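Local coordinates for protease Do-like 2, chloroplastic (PDB 4FLN), which acts as a chloroplast serine protease that makes the primary cut in the photodamaged D1 protein of plant photosystem II, at residues D458-V466 with A475-N483; G209-Q217 with Y229-S237. All coordinates share one frame; numbering follows the deposited sequence.

Contact 1 of 2, residues D458-V466 with A475-N483; sequences DMCKDKYLV and AVLEREASN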
# COMPACT_ATOMS: atom_id res chain seq x y z
N ASP B 458 -3.43 -42.52 -28.58
CA ASP B 458 -4.32 -43.64 -28.89
C ASP B 458 -3.72 -44.63 -29.89
O ASP B 458 -3.99 -45.83 -29.83
CB ASP B 458 -5.67 -43.13 -29.39
CG ASP B 458 -6.37 -42.23 -28.38
OD1 ASP B 458 -5.98 -42.23 -27.19
OD2 ASP B 458 -7.32 -41.52 -28.78
N MET B 459 -2.91 -44.14 -30.82
CA MET B 459 -2.25 -45.01 -31.78
C MET B 459 -0.99 -45.66 -31.21
O MET B 459 -0.38 -46.49 -31.87
CB MET B 459 -1.89 -44.24 -33.05
CG MET B 459 -3.09 -43.80 -33.85
SD MET B 459 -4.10 -45.21 -34.34
CE MET B 459 -5.59 -44.40 -34.91
N CYS B 460 -0.60 -45.28 -30.00
CA CYS B 460 0.67 -45.75 -29.46
C CYS B 460 0.57 -47.17 -28.91
O CYS B 460 -0.18 -47.44 -27.97
CB CYS B 460 1.19 -44.81 -28.37
SG CYS B 460 2.85 -45.22 -27.74
N LYS B 461 1.32 -48.08 -29.53
CA LYS B 461 1.47 -49.43 -29.02
C LYS B 461 2.82 -49.64 -28.32
O LYS B 461 3.11 -50.75 -27.86
CB LYS B 461 1.25 -50.46 -30.14
CG LYS B 461 0.53 -49.89 -31.37
CD LYS B 461 -0.19 -50.94 -32.20
CE LYS B 461 -1.45 -51.42 -31.50
NZ LYS B 461 -2.22 -50.28 -30.92
N ASP B 462 3.63 -48.59 -28.23
CA ASP B 462 5.03 -48.74 -27.83
C ASP B 462 5.24 -49.00 -26.36
O ASP B 462 4.33 -48.87 -25.55
CB ASP B 462 5.83 -47.49 -28.19
CG ASP B 462 6.24 -47.46 -29.63
OD1 ASP B 462 6.55 -48.56 -30.16
OD2 ASP B 462 6.25 -46.36 -30.22
N LYS B 463 6.49 -49.28 -26.01
CA LYS B 463 6.85 -49.67 -24.66
C LYS B 463 6.66 -48.47 -23.74
O LYS B 463 5.99 -48.55 -22.72
CB LYS B 463 8.29 -50.16 -24.62
CG LYS B 463 8.85 -50.44 -23.22
CD LYS B 463 8.00 -51.44 -22.45
CE LYS B 463 8.70 -51.86 -21.17
NZ LYS B 463 7.85 -52.77 -20.34
N TYR B 464 7.24 -47.35 -24.15
CA TYR B 464 7.20 -46.14 -23.34
C TYR B 464 6.43 -45.00 -23.99
O TYR B 464 6.32 -44.91 -25.22
CB TYR B 464 8.62 -45.68 -23.02
CG TYR B 464 9.47 -46.72 -22.32
CD1 TYR B 464 10.51 -47.36 -22.98
CD2 TYR B 464 9.24 -47.06 -20.99
CE1 TYR B 464 11.29 -48.31 -22.35
CE2 TYR B 464 10.01 -48.00 -20.35
CZ TYR B 464 11.04 -48.62 -21.03
OH TYR B 464 11.81 -49.57 -20.38
N LEU B 465 5.90 -44.12 -23.15
CA LEU B 465 5.39 -42.84 -23.61
C LEU B 465 6.50 -41.82 -23.37
O LEU B 465 6.81 -41.50 -22.22
CB LEU B 465 4.13 -42.47 -22.83
CG LEU B 465 2.93 -43.41 -22.99
CD1 LEU B 465 1.78 -43.00 -22.08
CD2 LEU B 465 2.46 -43.45 -24.44
N VAL B 466 7.09 -41.31 -24.44
CA VAL B 466 8.19 -40.36 -24.30
C VAL B 466 7.78 -38.92 -24.64
O VAL B 466 7.44 -38.61 -25.77
CB VAL B 466 9.42 -40.76 -25.16
CG1 VAL B 466 10.55 -39.79 -24.93
CG2 VAL B 466 9.86 -42.16 -24.83
N ALA B 475 10.18 -36.64 -20.10
CA ALA B 475 9.43 -37.51 -19.21
C ALA B 475 9.16 -38.83 -19.90
O ALA B 475 8.54 -38.86 -20.96
CB ALA B 475 8.13 -36.87 -18.80
N VAL B 476 9.63 -39.92 -19.32
CA VAL B 476 9.34 -41.22 -19.87
C VAL B 476 8.38 -41.94 -18.95
O VAL B 476 8.54 -41.91 -17.74
CB VAL B 476 10.60 -42.08 -20.09
CG1 VAL B 476 10.24 -43.54 -20.18
CG2 VAL B 476 11.33 -41.63 -21.35
N LEU B 477 7.37 -42.57 -19.55
CA LEU B 477 6.40 -43.34 -18.80
C LEU B 477 6.14 -44.67 -19.48
O LEU B 477 6.29 -44.78 -20.70
CB LEU B 477 5.10 -42.57 -18.67
CG LEU B 477 5.27 -41.33 -17.80
CD1 LEU B 477 5.00 -40.07 -18.60
CD2 LEU B 477 4.35 -41.42 -16.60
N GLU B 478 5.76 -45.67 -18.70
CA GLU B 478 5.46 -46.99 -19.24
C GLU B 478 3.98 -47.12 -19.63
O GLU B 478 3.09 -46.92 -18.79
CB GLU B 478 5.85 -48.07 -18.24
CG GLU B 478 6.34 -49.34 -18.89
CD GLU B 478 6.24 -50.54 -17.98
OE1 GLU B 478 5.81 -51.61 -18.46
OE2 GLU B 478 6.60 -50.42 -16.78
N ARG B 479 3.72 -47.46 -20.89
CA ARG B 479 2.35 -47.50 -21.41
C ARG B 479 1.37 -48.31 -20.55
O ARG B 479 0.34 -47.80 -20.13
CB ARG B 479 2.31 -48.03 -22.85
CG ARG B 479 2.27 -46.93 -23.89
CD ARG B 479 1.89 -47.45 -25.27
NE ARG B 479 0.63 -48.18 -25.23
CZ ARG B 479 0.54 -49.49 -25.38
NH1 ARG B 479 1.62 -50.22 -25.60
NH2 ARG B 479 -0.65 -50.08 -25.33
N GLU B 480 1.71 -49.58 -20.30
CA GLU B 480 0.75 -50.49 -19.67
C GLU B 480 0.40 -50.05 -18.25
O GLU B 480 -0.77 -50.11 -17.85
CB GLU B 480 1.28 -51.93 -19.70
N ALA B 481 1.40 -49.61 -17.50
CA ALA B 481 1.18 -49.14 -16.14
C ALA B 481 0.36 -47.85 -16.11
O ALA B 481 -0.44 -47.64 -15.20
CB ALA B 481 2.51 -48.95 -15.42
N SER B 482 0.56 -46.99 -17.11
CA SER B 482 -0.20 -45.75 -17.21
C SER B 482 -1.68 -46.04 -17.33
O SER B 482 -2.51 -45.37 -16.71
CB SER B 482 0.26 -44.92 -18.41
OG SER B 482 1.50 -44.29 -18.14
N ASN B 483 -2.02 -47.04 -18.13
CA ASN B 483 -3.41 -47.40 -18.34
C ASN B 483 -4.06 -47.94 -17.08
O ASN B 483 -5.14 -47.50 -16.69
CB ASN B 483 -3.53 -48.36 -19.52
CG ASN B 483 -3.17 -47.70 -20.84
OD1 ASN B 483 -2.22 -48.10 -21.52
ND2 ASN B 483 -3.92 -46.67 -21.21
O HOH W 1 3.68 -50.58 -21.33

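Contact 2 of 2, residues G209-Q217 with Y229-S237; sequences GECIGVAFQ and YVIPTTVVS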
# COMPACT_ATOMS: atom_id res chain seq x y z
N GLY B 209 -32.22 11.55 -32.92
CA GLY B 209 -32.85 10.34 -32.44
C GLY B 209 -32.39 9.07 -33.13
O GLY B 209 -32.89 7.98 -32.83
N GLU B 210 -31.45 9.19 -34.06
CA GLU B 210 -30.87 8.00 -34.68
C GLU B 210 -29.80 7.45 -33.76
O GLU B 210 -29.14 8.19 -33.05
CB GLU B 210 -30.25 8.34 -36.04
CG GLU B 210 -31.17 9.10 -36.98
CD GLU B 210 -30.53 9.41 -38.32
OE1 GLU B 210 -29.50 10.13 -38.34
OE2 GLU B 210 -31.05 8.94 -39.35
N CYS B 211 -29.64 6.13 -33.77
CA CYS B 211 -28.59 5.50 -32.99
C CYS B 211 -27.29 5.52 -33.77
O CYS B 211 -27.24 5.06 -34.91
CB CYS B 211 -28.97 4.07 -32.65
SG CYS B 211 -27.58 3.03 -32.28
N ILE B 212 -26.25 6.10 -33.19
CA ILE B 212 -24.97 6.22 -33.87
C ILE B 212 -23.94 5.16 -33.48
O ILE B 212 -22.79 5.24 -33.89
CB ILE B 212 -24.38 7.63 -33.77
CG1 ILE B 212 -24.31 8.09 -32.31
CG2 ILE B 212 -25.19 8.58 -34.64
CD1 ILE B 212 -23.16 7.47 -31.54
N GLY B 213 -24.36 4.19 -32.67
CA GLY B 213 -23.48 3.11 -32.26
C GLY B 213 -23.94 2.45 -30.98
O GLY B 213 -25.05 2.70 -30.51
N VAL B 214 -23.10 1.61 -30.40
CA VAL B 214 -23.44 0.90 -29.17
C VAL B 214 -22.46 1.29 -28.08
O VAL B 214 -21.26 1.37 -28.34
CB VAL B 214 -23.39 -0.63 -29.39
CG1 VAL B 214 -23.53 -1.39 -28.08
CG2 VAL B 214 -24.47 -1.05 -30.37
N ALA B 215 -22.95 1.53 -26.87
CA ALA B 215 -22.07 1.92 -25.77
C ALA B 215 -21.24 0.72 -25.35
O ALA B 215 -21.70 -0.41 -25.45
CB ALA B 215 -22.85 2.47 -24.58
N PHE B 216 -20.02 0.98 -24.90
CA PHE B 216 -19.10 -0.08 -24.48
C PHE B 216 -18.36 0.29 -23.20
O PHE B 216 -17.63 1.28 -23.16
CB PHE B 216 -18.12 -0.38 -25.61
CG PHE B 216 -17.01 -1.32 -25.22
CD1 PHE B 216 -17.20 -2.68 -25.22
CD2 PHE B 216 -15.76 -0.82 -24.86
CE1 PHE B 216 -16.18 -3.54 -24.86
CE2 PHE B 216 -14.73 -1.67 -24.50
CZ PHE B 216 -14.94 -3.03 -24.51
N GLN B 217 -18.56 -0.50 -22.15
CA GLN B 217 -17.84 -0.33 -20.89
C GLN B 217 -17.54 -1.67 -20.23
O GLN B 217 -18.44 -2.50 -20.04
CB GLN B 217 -18.66 0.55 -19.94
CG GLN B 217 -18.04 0.75 -18.56
CD GLN B 217 -16.72 1.52 -18.62
OE1 GLN B 217 -15.65 0.93 -18.52
NE2 GLN B 217 -16.81 2.83 -18.77
N TYR B 229 -16.86 5.04 -24.44
CA TYR B 229 -16.59 4.46 -25.75
C TYR B 229 -17.83 3.97 -26.47
O TYR B 229 -18.79 3.51 -25.85
CB TYR B 229 -15.58 3.33 -25.63
CG TYR B 229 -14.25 3.81 -25.14
CD1 TYR B 229 -13.30 4.30 -26.03
CD2 TYR B 229 -13.94 3.80 -23.79
CE1 TYR B 229 -12.08 4.75 -25.60
CE2 TYR B 229 -12.72 4.26 -23.34
CZ TYR B 229 -11.80 4.73 -24.25
OH TYR B 229 -10.58 5.18 -23.80
N VAL B 230 -17.82 4.07 -27.79
CA VAL B 230 -18.97 3.64 -28.58
C VAL B 230 -18.55 2.88 -29.82
O VAL B 230 -17.78 3.38 -30.64
CB VAL B 230 -19.84 4.84 -29.01
CG1 VAL B 230 -20.98 4.36 -29.90
CG2 VAL B 230 -20.37 5.58 -27.79
N ILE B 231 -19.06 1.67 -29.96
CA ILE B 231 -18.93 0.95 -31.21
C ILE B 231 -19.81 1.62 -32.27
O ILE B 231 -21.03 1.65 -32.12
CB ILE B 231 -19.38 -0.50 -31.02
CG1 ILE B 231 -18.55 -1.14 -29.90
CG2 ILE B 231 -19.25 -1.27 -32.33
CD1 ILE B 231 -19.27 -2.18 -29.10
N PRO B 232 -19.19 2.18 -33.32
CA PRO B 232 -19.97 2.94 -34.32
C PRO B 232 -20.86 2.08 -35.22
O PRO B 232 -20.68 0.85 -35.33
CB PRO B 232 -18.89 3.63 -35.17
CG PRO B 232 -17.65 2.85 -34.93
CD PRO B 232 -17.74 2.32 -33.53
N THR B 233 -21.83 2.75 -35.84
CA THR B 233 -22.75 2.14 -36.78
C THR B 233 -22.05 1.30 -37.85
O THR B 233 -22.51 0.21 -38.19
CB THR B 233 -23.58 3.22 -37.49
OG1 THR B 233 -24.43 3.84 -36.54
CG2 THR B 233 -24.43 2.62 -38.61
N THR B 234 -20.96 1.82 -38.40
CA THR B 234 -20.27 1.13 -39.49
C THR B 234 -19.75 -0.25 -39.08
O THR B 234 -19.83 -1.20 -39.86
CB THR B 234 -19.14 1.99 -40.09
OG1 THR B 234 -18.08 2.12 -39.14
CG2 THR B 234 -19.66 3.37 -40.42
N VAL B 235 -19.23 -0.37 -37.86
CA VAL B 235 -18.76 -1.66 -37.38
C VAL B 235 -19.95 -2.54 -37.14
O VAL B 235 -19.89 -3.75 -37.32
CB VAL B 235 -17.99 -1.53 -36.07
CG1 VAL B 235 -17.70 -2.90 -35.50
CG2 VAL B 235 -16.71 -0.76 -36.29
N VAL B 236 -21.05 -1.91 -36.73
CA VAL B 236 -22.30 -2.63 -36.53
C VAL B 236 -22.89 -3.15 -37.83
O VAL B 236 -23.33 -4.30 -37.89
CB VAL B 236 -23.35 -1.76 -35.83
CG1 VAL B 236 -24.67 -2.51 -35.76
CG2 VAL B 236 -22.87 -1.37 -34.46
N SER B 237 -22.90 -2.30 -38.86
CA SER B 237 -23.41 -2.70 -40.18
C SER B 237 -22.65 -3.92 -40.64
O SER B 237 -23.25 -4.92 -41.03
CB SER B 237 -23.21 -1.60 -41.23
OG SER B 237 -23.72 -0.36 -40.80

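Contact 1 of 2, residues D458-V466 with A475-N483
L477 O receives the amide of L465, N to O 2.6 Å, and Y464 CA adds a bent CA-H...O contact to the same oxygen, CA to O 3.1 Å. L477 N returns a bond to L465 O, so the two leucines form the hydrogen-bonded antiparallel pair of this PDZ-domain hairpin. On the face of Y464 and V466, V476 spreads its branches: CG1 meets Y464 CD2 at 3.7 Å, while CG2 lies alongside V466 CG2. The Y464 hydroxyl is spent outward, bonded to E269 of the second subunit.

Where the second strand turns into its helix, R479 N binds K463 O nearly straight (169°). The long R479 side chain suits this place because it does two jobs. Its CG packs on L465 CD2 at 3.5 Å, and the bend at chi3 (54°) carries the guanidinium against the backbone of the 460-462 loop, one face lying against K461 CA. The hydrogen bond from NH1 to D462 O is doubtful, because that oxygen is not surely placed. Cut back to alanine, this residue would probably leave the loop's carbonyls without the guanidinium beside them and a gap where CG met L465. At the surface, K463 NZ makes a salt bridge to E478 OE1, 3.0 Å, approaching from above the carboxylate plane. Apolar branches thus pack the strands together, while the arginine's charge faces carbonyl oxygens and the lysine's is matched by a carboxylate.

Contact 2 of 2, residues G209-Q217 with Y229-S237
G213 and V230 meet at the tight end of this contact, V230 CG1 resting on G213 CA at 3.7 Å. Glycine suits the position twice over: a CB would collide with that methyl, and the backbone angles (phi 158°, psi -169°) would drive it into the preceding carbonyl. V230 presents CG1 because its first torsion sets that branch anti to the backbone N (chi1 177°), which lays the methyl over the V214 backbone, 3.4 Å from V214 O. I212 CD1 reaches the same methyl, its side chain crossing that of V230 at about a right angle, and strand 203-205 adds A204 to this buried patch. V214 and I231 form a hydrogen-bonded pair whose side chains share the other face of the sheet. I231 N binds V214 O at 2.7 Å, in the carbonyl plane, and the beta-branched side chains meet CB to CB at 4.3 Å.

The two strands are neighbours in the second six-stranded antiparallel barrel of a chymotrypsin-like, double-barrel protease. Strand 228-232 then passes through P232, at the N-cap position, into helix 233-246. T233 N makes a weak bond to I212 O, while the T233 hydroxyl is bonded to G143 O. V236, one turn on, sets its CG2 near V214 CG2.

The far end, where F216 and Y229 form a loose pair, is only partly buried, and the ends of both aromatic side chains lead away from the opposing strand. F216 CD2 meets Y229 CB at 4.2 Å, the CB lying at the edge of the ring, and F216 CB touches I231 CD1. The F216 side chain comes, at its nearest atoms, about 3 Å from that of D122 and about 4 Å from that of H91, both probably members of the charge relay system.

Overall arrangement
Contact 2 comes first along the chain and closes before contact 1 opens. It lies in the second barrel of the protease domain, whereas contact 1 belongs to the later of the two PDZ domains; the first PDZ domain comes between them in sequence. Their centres are 55 Å apart, the nearest atoms about 39 Å, on opposite sides of the chain's centre, and they share no sheet. Each nevertheless pairs the two strands of an antiparallel hairpin whose second strand runs straight into a helix. Contact 2 reaches the probable charge relay residues through F216, while contact 1 meets a second subunit of the six-chain assembly, consistent with catalysis and assembly being carried by separate domains.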